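Local structure of C-type lectin domain family 4, member a4 (Mus musculus, 3VYK) at residues 9-15 / 46-51; 38-42 / 61-65. The protein is a dendritic-cell inhibitory receptor whose C-type lectin domain, the part described here, binds calcium and recognises N-glycans bearing bisecting N-acetylglucosamine. Residues are numbered along the deposited sequence.

Interaction 1 (9-15 / 46-51)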
# COMPACT_ATOMS: atom_id res chain seq x y z
N PRO A 9 8.53 -8.59 10.49
CA PRO A 9 8.06 -9.85 9.93
C PRO A 9 6.57 -10.07 10.12
O PRO A 9 6.00 -9.70 11.14
CB PRO A 9 8.83 -10.90 10.73
CG PRO A 9 9.01 -10.26 12.06
CD PRO A 9 9.17 -8.78 11.81
N PHE A 10 5.96 -10.70 9.12
CA PHE A 10 4.59 -11.16 9.27
C PHE A 10 4.45 -12.39 8.41
O PHE A 10 4.36 -12.30 7.17
CB PHE A 10 3.57 -10.07 8.90
CG PHE A 10 2.14 -10.48 9.10
CD1 PHE A 10 1.61 -10.63 10.38
CD2 PHE A 10 1.30 -10.68 8.00
CE1 PHE A 10 0.27 -10.99 10.55
CE2 PHE A 10 -0.02 -11.05 8.18
CZ PHE A 10 -0.54 -11.20 9.45
N VAL A 11 4.46 -13.54 9.09
CA VAL A 11 4.37 -14.88 8.48
C VAL A 11 5.48 -15.06 7.43
O VAL A 11 6.64 -15.16 7.81
CB VAL A 11 2.94 -15.23 7.99
CG1 VAL A 11 2.81 -16.72 7.72
CG2 VAL A 11 1.91 -14.83 9.04
N SER A 12 5.13 -15.07 6.14
CA SER A 12 6.11 -15.36 5.09
C SER A 12 6.80 -14.12 4.52
O SER A 12 7.67 -14.27 3.66
CB SER A 12 5.43 -16.13 3.96
OG SER A 12 4.37 -15.38 3.40
N HIS A 13 6.43 -12.93 4.97
CA HIS A 13 6.98 -11.69 4.41
C HIS A 13 7.64 -10.78 5.42
O HIS A 13 7.42 -10.89 6.64
CB HIS A 13 5.89 -10.89 3.70
CG HIS A 13 5.34 -11.55 2.47
ND1 HIS A 13 4.23 -12.32 2.50
CD2 HIS A 13 5.76 -11.51 1.15
CE1 HIS A 13 3.96 -12.76 1.26
NE2 HIS A 13 4.90 -12.27 0.43
N CYS A 14 8.46 -9.87 4.90
CA CYS A 14 9.04 -8.76 5.65
C CYS A 14 8.49 -7.44 5.11
O CYS A 14 8.34 -7.27 3.89
CB CYS A 14 10.57 -8.74 5.49
SG CYS A 14 11.39 -10.24 6.05
N TYR A 15 8.23 -6.51 6.02
CA TYR A 15 7.60 -5.23 5.69
C TYR A 15 8.47 -4.06 6.13
O TYR A 15 9.04 -4.07 7.21
CB TYR A 15 6.21 -5.15 6.33
CG TYR A 15 5.29 -6.22 5.81
CD1 TYR A 15 4.38 -5.94 4.80
CD2 TYR A 15 5.34 -7.53 6.31
CE1 TYR A 15 3.54 -6.93 4.30
CE2 TYR A 15 4.52 -8.52 5.81
CZ TYR A 15 3.61 -8.22 4.82
OH TYR A 15 2.79 -9.20 4.32
N ALA A 46 -5.98 -9.82 7.98
CA ALA A 46 -4.82 -10.01 8.86
C ALA A 46 -3.64 -9.17 8.39
O ALA A 46 -3.04 -8.48 9.19
CB ALA A 46 -4.43 -11.48 8.96
N GLU A 47 -3.34 -9.23 7.09
CA GLU A 47 -2.26 -8.40 6.54
C GLU A 47 -2.57 -6.91 6.67
O GLU A 47 -1.71 -6.15 7.11
CB GLU A 47 -2.01 -8.73 5.08
CG GLU A 47 -1.44 -10.11 4.83
CD GLU A 47 -1.69 -10.54 3.41
OE1 GLU A 47 -1.23 -9.83 2.50
OE2 GLU A 47 -2.38 -11.57 3.22
N GLN A 48 -3.78 -6.51 6.28
CA GLN A 48 -4.22 -5.11 6.42
C GLN A 48 -4.03 -4.60 7.86
O GLN A 48 -3.41 -3.57 8.07
CB GLN A 48 -5.68 -4.96 5.99
CG GLN A 48 -6.27 -3.58 6.26
CD GLN A 48 -5.84 -2.53 5.25
OE1 GLN A 48 -5.15 -2.83 4.27
NE2 GLN A 48 -6.26 -1.29 5.49
N ASP A 49 -4.54 -5.35 8.85
CA ASP A 49 -4.45 -4.94 10.25
C ASP A 49 -3.01 -4.96 10.79
O ASP A 49 -2.63 -4.12 11.61
CB ASP A 49 -5.35 -5.81 11.12
CG ASP A 49 -6.83 -5.51 10.94
OD1 ASP A 49 -7.19 -4.47 10.37
OD2 ASP A 49 -7.66 -6.33 11.38
N PHE A 50 -2.20 -5.92 10.33
CA PHE A 50 -0.78 -5.93 10.66
C PHE A 50 -0.12 -4.64 10.15
O PHE A 50 0.60 -3.97 10.88
CB PHE A 50 -0.05 -7.16 10.12
CG PHE A 50 1.45 -7.06 10.26
CD1 PHE A 50 2.24 -6.59 9.21
CD2 PHE A 50 2.06 -7.39 11.47
CE1 PHE A 50 3.62 -6.48 9.37
CE2 PHE A 50 3.42 -7.28 11.63
CZ PHE A 50 4.20 -6.82 10.58
N ILE A 51 -0.38 -4.31 8.89
CA ILE A 51 0.24 -3.14 8.29
C ILE A 51 -0.17 -1.87 9.02
O ILE A 51 0.70 -1.08 9.42
CB ILE A 51 -0.06 -3.05 6.78
CG1 ILE A 51 0.66 -4.18 6.03
CG2 ILE A 51 0.35 -1.69 6.23
CD1 ILE A 51 0.04 -4.51 4.69
O HOH W 1 0.90 -8.17 2.66
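Two phenylalanines grip each other reciprocally, each ring lying over the CB of the other. The Phe10 and Phe50 rings form an offset stack, centroids 4.5 Å apart and planes at 20°. Phe10 CB stands 3.6 Å from the centroid of the Phe50 ring and Phe50 CB 3.9 Å from that of the Phe10 ring, both almost on the ring normal. Flat, apolar phenylalanine suits this double CH-pi embrace. A type II' turn from Phe10 to His13, with Val11 at positive phi, brings the chain back so that Tyr15 can complete an aromatic cluster: its CD2 lies 3.7 Å from Phe50 CE1, with the two planes oblique at 58°. At the tip of the Phe10 ring, small Ala46 lets the helix come close (Phe10 CZ to Ala46 CB, 3.9 Å), while the Glu47 methylene CG meets the ring edge, 3.8 Å from Phe10 CE2. The polar ends are joined through water: it lies 2.7 Å from Tyr15 OH and donates to Glu47 OE1, also at 2.7 Å. The carboxylate of Glu47 is further held by Ser44 and the backbone of His43. The cluster joins helix 45-53 to the N-terminal hairpin 8-10/13-19, whose second strand pairs with strand 121-128, while Gln48 and Ile51 of the same helix reach Ile103 on strand 100-106.

Interaction 2 (38-42 / 61-65)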
# COMPACT_ATOMS: atom_id res chain seq x y z
N HIS A 38 8.86 -4.74 -3.23
CA HIS A 38 7.86 -4.03 -4.04
C HIS A 38 6.85 -3.40 -3.13
O HIS A 38 6.72 -3.79 -1.97
CB HIS A 38 7.18 -4.98 -5.03
CG HIS A 38 6.52 -6.18 -4.38
ND1 HIS A 38 5.28 -6.12 -3.83
CD2 HIS A 38 6.97 -7.48 -4.19
CE1 HIS A 38 4.97 -7.32 -3.32
NE2 HIS A 38 6.00 -8.16 -3.54
N LEU A 39 6.09 -2.43 -3.65
CA LEU A 39 5.00 -1.85 -2.86
C LEU A 39 4.04 -2.95 -2.42
O LEU A 39 3.78 -3.91 -3.16
CB LEU A 39 4.28 -0.74 -3.63
CG LEU A 39 5.08 0.58 -3.71
CD1 LEU A 39 4.43 1.49 -4.74
CD2 LEU A 39 5.16 1.28 -2.37
N VAL A 40 3.53 -2.81 -1.20
CA VAL A 40 2.80 -3.90 -0.54
C VAL A 40 1.56 -4.37 -1.29
O VAL A 40 0.80 -3.58 -1.84
CB VAL A 40 2.50 -3.53 0.93
CG1 VAL A 40 1.47 -2.41 1.03
CG2 VAL A 40 2.08 -4.76 1.71
N VAL A 41 1.37 -5.68 -1.31
CA VAL A 41 0.23 -6.33 -1.91
C VAL A 41 -0.53 -7.01 -0.78
O VAL A 41 0.04 -7.84 -0.07
CB VAL A 41 0.69 -7.35 -2.98
CG1 VAL A 41 -0.45 -8.26 -3.41
CG2 VAL A 41 1.29 -6.61 -4.19
N ILE A 42 -1.80 -6.65 -0.59
CA ILE A 42 -2.53 -7.02 0.62
C ILE A 42 -3.61 -8.04 0.29
O ILE A 42 -4.53 -7.76 -0.49
CB ILE A 42 -3.15 -5.75 1.26
CG1 ILE A 42 -2.04 -4.75 1.60
CG2 ILE A 42 -3.94 -6.11 2.52
CD1 ILE A 42 -2.56 -3.38 1.99
N TYR A 61 0.04 6.17 2.95
CA TYR A 61 1.03 5.20 2.50
C TYR A 61 0.61 4.53 1.21
O TYR A 61 -0.43 3.85 1.17
CB TYR A 61 1.26 4.14 3.58
CG TYR A 61 1.76 4.70 4.90
CD1 TYR A 61 3.11 4.67 5.21
CD2 TYR A 61 0.87 5.27 5.82
CE1 TYR A 61 3.58 5.19 6.42
CE2 TYR A 61 1.33 5.80 7.03
CZ TYR A 61 2.68 5.75 7.31
OH TYR A 61 3.17 6.26 8.50
N PHE A 62 1.40 4.69 0.15
CA PHE A 62 1.14 4.00 -1.11
C PHE A 62 1.22 2.50 -0.92
O PHE A 62 2.10 1.99 -0.20
CB PHE A 62 2.15 4.41 -2.19
CG PHE A 62 1.81 5.68 -2.91
CD1 PHE A 62 0.59 5.81 -3.58
CD2 PHE A 62 2.72 6.72 -2.96
CE1 PHE A 62 0.26 6.98 -4.26
CE2 PHE A 62 2.40 7.88 -3.65
CZ PHE A 62 1.18 8.02 -4.29
N ILE A 63 0.29 1.81 -1.58
CA ILE A 63 0.34 0.35 -1.70
C ILE A 63 0.47 -0.03 -3.17
O ILE A 63 0.40 0.84 -4.04
CB ILE A 63 -0.88 -0.32 -1.03
CG1 ILE A 63 -2.18 -0.00 -1.78
CG2 ILE A 63 -0.94 0.10 0.43
CD1 ILE A 63 -3.42 -0.71 -1.25
N GLY A 64 0.65 -1.31 -3.45
CA GLY A 64 0.90 -1.76 -4.82
C GLY A 64 -0.34 -2.05 -5.65
O GLY A 64 -0.36 -3.03 -6.39
N LEU A 65 -1.36 -1.19 -5.54
CA LEU A 65 -2.64 -1.40 -6.22
C LEU A 65 -2.86 -0.26 -7.21
O LEU A 65 -2.73 0.90 -6.84
CB LEU A 65 -3.78 -1.43 -5.19
CG LEU A 65 -5.15 -1.88 -5.70
CD1 LEU A 65 -5.11 -3.31 -6.22
CD2 LEU A 65 -6.21 -1.72 -4.62
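Tyr61 enters along strand 61-67 without touching 38-42; its phenol end is led away and held by Asn19 and the backbone of Asn56. At Phe62 the contact begins. Its carbonyl O lies 3.8 Å from Leu39 CD2 and its CB 4.3 Å from the same methyl, while the ring turns off to meet Trp25 and His121 edge-to-face. That side chain is about 7 Å from a bound N-acetylglucosamine, and His121 itself belongs to the glycan pocket. Ile63 next offers its branched, apolar side chain to the core: the methyl CG2 on its branched CB is what meets the other segment, packing 3.5 Å from Val40 CG1 and 4.1 Å from Ile42 CD1. Its carbonyl O accepts a hydrogen bond from the Trp25 indole. Gly64 is the pivot. Its N donates to Val40 O (2.8 Å, 160°) and sits 3.7 Å from Leu39 CB; a CB modelled on Gly64 would come within 2.7 Å of Leu39 O, so the missing side chain permits this close backbone approach. The chain turns a corner here; Leu65 N makes a weak hydrogen bond to Ile63 O (3.1 Å), and the Leu65 side chain packs on Tyr81. Both segments pair with the same edge of strand 121-128, 38-39 antiparallel to it and 61-67 parallel. The run Phe62-Ile63-Gly64-Leu65 corresponds to the WIGL motif of the C-type lectin fold, with phenylalanine in the tryptophan position, at the hydrophobic heart of the domain.

How the interactions relate
The segments alternate along the chain, in the order 9-15, 38-42, 46-51, 61-65, so the two contacts interlock. Their centres are 12 Å apart, and helix 45-53, following strand 38-39 and preceding strand 61-67, ties them together: Ile51 CD1 of interaction 1 lies 3.6 Å from Val40 CG2 of interaction 2. Both also reach one curled sheet, in which strand 121-128 pairs with 13-19, 38-39 and 61-67. Interaction 2 is wholly buried near the centre of the domain, with the Phe62 side chain near the glycan; interaction 1 is more peripheral and away from the calcium and glycan sites, between the N-terminal hairpin and the helix.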